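Local coordinates for metallocarboxypeptidase (Trypanosoma cruzi, PDB 3DWC) that acts as a metal-dependent carboxypeptidase of the M32 family, probably releasing C-terminal amino acids other than proline with broad specificity, at the interface of chains A and B. Coordinates in Å, arbitrary orientation; residue numbers count along the deposited sequence, not the author numbering. Chains: chain A/B, Metallocarboxypeptidase.

The interface of chains A and B. Residues chain A 25, 28, 33, 231, 248; chain B 29, 33-35, 42.
A:Arg248 meets B:Asp29 tip to tip, a worked example of an end-on arginine–carboxylate pair bridging two copies of one protein. Its chain runs extended from CG to NE and delivers the guanidinium almost coplanar with the carboxylate, the planes 19° apart. A:Arg248 NH1 reaches B:Asp29 OD1 at 2.8 Å in a nearly straight salt-bridging hydrogen bond (171° at the hydrogen), while its NH2 takes B:Asp29 OD2 at 2.9 Å; each oxygen offers its syn lone pair. From its own chain, B:Arg42 turns both terminal nitrogens onto B:Asp29 OD2, NH1 on the anti side, somewhat out of the carboxylate plane, and NH2 from above it, each at 3.0 Å. Three N–H donors thus grip this oxygen, and the two arginines would be expected to stabilise a charged aspartate. Second-shell support comes from A:Trp28, whose ring lies under CD of A:Arg248, and from A:Arg231, whose CD lies over one face of the A:Arg248 guanidinium, toward its rim. A:Leu25 sets CD2 against a face of the B:Arg42 guanidinium, 3.8 Å from CZ, with B:Met34 SD on the opposite face. A:Arg231, bent at chi3 (54°), swings NH1 to the backbone carbonyl B:Met33 O at 2.8 Å, in the carbonyl plane on a lone pair, as B:Met33 SD rests over its guanidinium face. Strands 230-234 and 246-251 and helix 4-32 of chain A receive the end of chain B helix 3-32 and the following loop, with helix 39-57 supplying B:Arg42, in the deposited pair's two-fold interface, possibly not biological; the contact's centre is about 15 Å from A:Glu268, the predicted proton donor/acceptor.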
# COMPACT_ATOMS: atom_id res chain seq x y z
N LEU A 25 -1.07 5.89 -2.97
CA LEU A 25 -0.84 4.70 -2.12
C LEU A 25 0.63 4.29 -2.16
O LEU A 25 1.25 4.10 -1.15
CB LEU A 25 -1.72 3.53 -2.52
CG LEU A 25 -1.51 2.29 -1.68
CD1 LEU A 25 -2.02 2.53 -0.30
CD2 LEU A 25 -2.21 1.08 -2.37
N TRP A 28 2.79 6.76 -0.07
CA TRP A 28 2.60 6.54 1.35
C TRP A 28 3.33 5.29 1.83
O TRP A 28 3.98 5.29 2.84
CB TRP A 28 1.11 6.41 1.64
CG TRP A 28 0.81 6.01 3.04
CD1 TRP A 28 0.71 6.82 4.13
CD2 TRP A 28 0.66 4.67 3.52
NE1 TRP A 28 0.54 6.06 5.27
CE2 TRP A 28 0.49 4.73 4.91
CE3 TRP A 28 0.68 3.41 2.89
CZ2 TRP A 28 0.26 3.58 5.70
CZ3 TRP A 28 0.51 2.25 3.68
CH2 TRP A 28 0.27 2.36 5.07
N MET A 33 5.73 1.40 5.07
CA MET A 33 5.78 -0.05 5.14
C MET A 33 6.87 -0.70 4.31
O MET A 33 7.30 -1.77 4.63
CB MET A 33 4.42 -0.64 4.70
CG MET A 33 3.20 -0.09 5.44
SD MET A 33 3.23 -0.50 7.22
CE MET A 33 1.94 0.59 7.88
N ARG A 231 -5.89 6.57 8.56
CA ARG A 231 -5.01 5.86 9.47
C ARG A 231 -4.01 6.85 10.10
O ARG A 231 -3.75 7.93 9.55
CB ARG A 231 -4.18 4.76 8.75
CG ARG A 231 -4.92 3.69 7.95
CD ARG A 231 -3.92 2.77 7.27
NE ARG A 231 -2.98 2.22 8.22
CZ ARG A 231 -3.20 1.19 9.01
NH1 ARG A 231 -4.32 0.46 8.94
NH2 ARG A 231 -2.25 0.84 9.85
N ARG A 248 -4.16 9.14 5.31
CA ARG A 248 -3.23 8.44 6.12
C ARG A 248 -2.15 9.42 6.59
O ARG A 248 -1.42 10.00 5.78
CB ARG A 248 -2.64 7.27 5.32
CG ARG A 248 -3.67 6.17 5.01
CD ARG A 248 -3.04 4.95 4.37
NE ARG A 248 -4.05 4.05 3.89
CZ ARG A 248 -3.86 2.82 3.41
NH1 ARG A 248 -2.67 2.29 3.41
NH2 ARG A 248 -4.89 2.13 2.96
N ASP B 29 -2.72 -4.16 0.24
CA ASP B 29 -3.14 -3.14 1.17
C ASP B 29 -4.61 -3.25 1.47
O ASP B 29 -5.04 -2.97 2.61
CB ASP B 29 -2.75 -1.77 0.57
CG ASP B 29 -3.12 -0.63 1.44
OD1 ASP B 29 -2.25 -0.14 2.17
OD2 ASP B 29 -4.29 -0.22 1.44
N MET B 33 -4.16 -3.04 5.39
CA MET B 33 -4.10 -1.70 5.97
C MET B 33 -5.35 -0.89 5.72
O MET B 33 -5.63 0.05 6.46
CB MET B 33 -2.90 -0.93 5.39
CG MET B 33 -1.54 -1.59 5.56
SD MET B 33 -1.27 -1.84 7.34
CE MET B 33 -0.14 -3.18 7.35
N MET B 34 -6.06 -1.18 4.63
CA MET B 34 -7.09 -0.25 4.15
C MET B 34 -8.31 -0.16 5.08
O MET B 34 -8.91 -1.16 5.38
CB MET B 34 -7.56 -0.66 2.77
CG MET B 34 -8.62 0.26 2.15
SD MET B 34 -9.36 -0.54 0.71
CE MET B 34 -10.69 -1.49 1.50
N PRO B 35 -8.67 1.03 5.53
CA PRO B 35 -9.91 1.10 6.27
C PRO B 35 -11.14 0.95 5.40
O PRO B 35 -11.08 1.27 4.22
CB PRO B 35 -9.90 2.52 6.83
CG PRO B 35 -9.08 3.28 5.97
CD PRO B 35 -8.02 2.35 5.43
N ARG B 42 -10.64 2.25 -3.85
CA ARG B 42 -9.63 1.27 -4.17
C ARG B 42 -10.06 0.33 -5.31
O ARG B 42 -9.24 0.00 -6.16
CB ARG B 42 -9.20 0.46 -2.92
CG ARG B 42 -8.34 -0.70 -3.12
CD ARG B 42 -6.91 -0.36 -3.55
NE ARG B 42 -6.36 0.69 -2.69
CZ ARG B 42 -5.89 0.45 -1.47
NH1 ARG B 42 -5.81 -0.79 -1.03
NH2 ARG B 42 -5.48 1.46 -0.70